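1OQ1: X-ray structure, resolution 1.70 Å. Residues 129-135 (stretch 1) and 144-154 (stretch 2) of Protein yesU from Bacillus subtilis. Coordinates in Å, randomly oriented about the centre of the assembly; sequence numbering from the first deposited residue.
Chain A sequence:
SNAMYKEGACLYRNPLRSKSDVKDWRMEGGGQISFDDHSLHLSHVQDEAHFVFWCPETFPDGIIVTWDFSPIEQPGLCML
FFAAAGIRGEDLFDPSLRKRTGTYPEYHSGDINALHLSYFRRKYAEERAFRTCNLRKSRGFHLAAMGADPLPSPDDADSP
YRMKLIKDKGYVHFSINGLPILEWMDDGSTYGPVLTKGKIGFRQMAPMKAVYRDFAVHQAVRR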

# COMPACT_ATOMS: atom_id res chain seq x y z
N ALA A 129 -13.05 -6.46 -15.33
CA ALA A 129 -13.75 -5.90 -16.49
C ALA A 129 -13.47 -4.41 -16.75
O ALA A 129 -13.71 -3.91 -17.84
CB ALA A 129 -15.25 -6.12 -16.34
N PHE A 130 -12.97 -3.71 -15.73
CA PHE A 130 -12.66 -2.29 -15.88
C PHE A 130 -11.55 -2.06 -14.87
O PHE A 130 -11.80 -1.91 -13.67
CB PHE A 130 -13.89 -1.45 -15.54
CG PHE A 130 -13.77 -0.02 -15.99
CD1 PHE A 130 -13.76 0.29 -17.34
CD2 PHE A 130 -13.66 1.01 -15.06
CE1 PHE A 130 -13.64 1.61 -17.77
CE2 PHE A 130 -13.54 2.34 -15.49
CZ PHE A 130 -13.53 2.63 -16.84
N ARG A 131 -10.33 -2.01 -15.38
CA ARG A 131 -9.16 -1.91 -14.53
C ARG A 131 -8.72 -0.54 -14.07
O ARG A 131 -8.28 0.29 -14.85
CB ARG A 131 -8.03 -2.66 -15.21
CG ARG A 131 -8.49 -4.07 -15.50
CD ARG A 131 -7.57 -4.82 -16.39
NE ARG A 131 -8.15 -6.11 -16.77
CZ ARG A 131 -7.49 -7.01 -17.48
NH1 ARG A 131 -6.25 -6.76 -17.86
NH2 ARG A 131 -8.07 -8.16 -17.83
N THR A 132 -8.85 -0.34 -12.76
CA THR A 132 -8.51 0.92 -12.12
C THR A 132 -7.75 0.71 -10.82
O THR A 132 -7.63 -0.41 -10.32
CB THR A 132 -9.79 1.70 -11.78
OG1 THR A 132 -10.52 1.00 -10.76
CG2 THR A 132 -10.68 1.83 -13.01
N CYS A 133 -7.23 1.81 -10.30
CA CYS A 133 -6.53 1.85 -9.02
C CYS A 133 -7.43 2.78 -8.22
O CYS A 133 -7.86 3.81 -8.73
CB CYS A 133 -5.14 2.47 -9.15
SG CYS A 133 -3.98 1.50 -10.13
N ASN A 134 -7.72 2.42 -6.97
CA ASN A 134 -8.61 3.24 -6.13
C ASN A 134 -7.94 3.71 -4.84
O ASN A 134 -7.21 2.95 -4.21
CB ASN A 134 -9.86 2.43 -5.76
CG ASN A 134 -10.65 1.97 -6.98
OD1 ASN A 134 -10.27 2.21 -8.12
ND2 ASN A 134 -11.77 1.29 -6.72
N LEU A 135 -8.20 4.95 -4.45
CA LEU A 135 -7.66 5.50 -3.20
C LEU A 135 -8.81 5.74 -2.23
O LEU A 135 -9.77 6.43 -2.55
CB LEU A 135 -6.94 6.83 -3.43
CG LEU A 135 -6.47 7.52 -2.13
CD1 LEU A 135 -5.30 6.74 -1.53
CD2 LEU A 135 -6.06 8.96 -2.42
N ALA A 144 -11.87 8.32 -2.30
CA ALA A 144 -11.28 9.65 -2.53
C ALA A 144 -10.91 9.93 -3.98
O ALA A 144 -11.09 11.05 -4.46
CB ALA A 144 -10.06 9.83 -1.63
N ALA A 145 -10.37 8.94 -4.67
CA ALA A 145 -9.97 9.14 -6.06
C ALA A 145 -9.76 7.81 -6.75
O ALA A 145 -9.73 6.76 -6.11
CB ALA A 145 -8.68 9.96 -6.11
N MSE A 146 -9.63 7.85 -8.07
CA MSE A 146 -9.38 6.64 -8.83
C MSE A 146 -8.83 7.00 -10.20
O MSE A 146 -8.94 8.14 -10.65
CB MSE A 146 -10.64 5.76 -8.95
CG MSE A 146 -11.74 6.25 -9.87
SE MSE A 146 -13.09 4.85 -10.12
CE MSE A 146 -12.57 4.24 -11.87
N GLY A 147 -8.17 6.03 -10.82
CA GLY A 147 -7.60 6.23 -12.13
C GLY A 147 -7.43 4.88 -12.81
O GLY A 147 -7.44 3.85 -12.15
N ALA A 148 -7.30 4.88 -14.13
CA ALA A 148 -7.12 3.63 -14.86
C ALA A 148 -5.80 2.97 -14.46
O ALA A 148 -4.83 3.66 -14.14
CB ALA A 148 -7.14 3.90 -16.38
N ASP A 149 -5.77 1.64 -14.49
CA ASP A 149 -4.58 0.86 -14.11
C ASP A 149 -3.88 0.29 -15.36
O ASP A 149 -4.43 -0.57 -16.04
CB ASP A 149 -5.02 -0.29 -13.19
CG ASP A 149 -3.85 -1.09 -12.64
OD1 ASP A 149 -2.68 -0.81 -12.99
OD2 ASP A 149 -4.11 -2.02 -11.84
N PRO A 150 -2.65 0.75 -15.65
CA PRO A 150 -1.88 0.28 -16.81
C PRO A 150 -1.25 -1.11 -16.65
O PRO A 150 -0.75 -1.68 -17.61
CB PRO A 150 -0.83 1.36 -16.99
CG PRO A 150 -0.51 1.71 -15.56
CD PRO A 150 -1.89 1.79 -14.92
N LEU A 151 -1.26 -1.63 -15.42
CA LEU A 151 -0.67 -2.94 -15.17
C LEU A 151 -1.41 -4.01 -15.96
O LEU A 151 -2.64 -4.08 -15.94
CB LEU A 151 -0.74 -3.27 -13.68
CG LEU A 151 0.15 -2.45 -12.75
CD1 LEU A 151 -0.22 -2.77 -11.31
CD2 LEU A 151 1.62 -2.76 -13.01
N PRO A 152 -0.66 -4.87 -16.67
CA PRO A 152 -1.29 -5.93 -17.46
C PRO A 152 -1.52 -7.15 -16.59
O PRO A 152 -1.21 -7.14 -15.40
CB PRO A 152 -0.25 -6.20 -18.53
CG PRO A 152 1.03 -6.11 -17.72
CD PRO A 152 0.80 -4.84 -16.88
N SER A 153 -2.08 -8.19 -17.20
CA SER A 153 -2.28 -9.46 -16.51
C SER A 153 -0.87 -10.05 -16.51
O SER A 153 -0.02 -9.63 -17.31
CB SER A 153 -3.26 -10.33 -17.29
OG SER A 153 -3.14 -10.10 -18.69
N PRO A 154 -0.59 -11.03 -15.64
CA PRO A 154 0.74 -11.64 -15.57
C PRO A 154 1.31 -12.16 -16.88
O PRO A 154 2.52 -12.05 -17.11
CB PRO A 154 0.56 -12.75 -14.54
CG PRO A 154 -0.50 -12.19 -13.63
CD PRO A 154 -1.48 -11.60 -14.62
O HOH W 1 -5.33 -8.80 -19.55
O HOH W 2 -4.72 -4.42 -17.54
O HOH W 3 -6.63 -2.84 -11.65

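Strands 132-135 and 144-148 of yesU run antiparallel, their N-to-C directions 166° apart and their axes 4.5 Å apart at closest approach; 588 Å² of surface is buried between the two stretches. The backbone ladder sets the spacing. Cys133 and Gly147 bond to each other twice, Cys133 N to Gly147 O at 2.8 Å and Gly147 N to Cys133 O at 3.1 Å. At the next hydrogen-bonded pair, Leu135 N reaches Ala145 O at 2.9 Å, but the return bond from Ala145 N to Leu135 O is weak at 3.3 Å, and Leu135 O also accepts a shorter bond from Ala144 N, 2.8 Å. Beyond the strand, Asp149 N continues the ladder to Arg131 O at 2.9 Å. Between these rungs the chains close in: the CA atoms of Thr132 and Ala148 lie 4.1 Å apart, and Met146 CA makes a CA-H...O contact with Cys133 O at 3.2 Å.

Side chains then fill the two faces unevenly. On the face carrying Asn134 and Met146, the bump is Met146, a selenomethionine. Its chain extends from SE to a terminal methyl that lodges beside Thr132, with CE 3.3 Å from Thr132 CG2, a tight fit. The same methyl meets the edge of the Phe130 ring near its plane, Met146 CE to Phe130 CE2 being 4.2 Å, so one methyl touches two residues of the facing stretch.

The face carrying Cys133, Leu135 and Ala145 has smaller partners opposite larger ones. Gly147 has no side chain, leaving the position across from Cys133 without a bump; Cys133 SG instead packs against the carboxylate of Asp149, 3.6 Å from its CG. Leu135 spreads over two alanines: its CB lies 4.5 Å from Ala145 CB, and its CD2 reaches 4.2 Å from Ala144 CB.

Asp149 points toward stretch 1 and is buried. Its OD1 accepts a hydrogen bond from Leu151 N at 2.9 Å, which braces the turn after the strand. Where Arg131 extends along stretch 2, its guanidinium does not close directly on the loop, and water fills the gap. Water 1 accepts from Arg131 NH1 at 2.8 Å and donates to Ser153 OG at 2.7 Å; water 2 accepts from Arg131 NH1, also at 2.8 Å, and donates to Leu151 O at 2.6 Å. The two waters thus tie one nitrogen to two points of the loop.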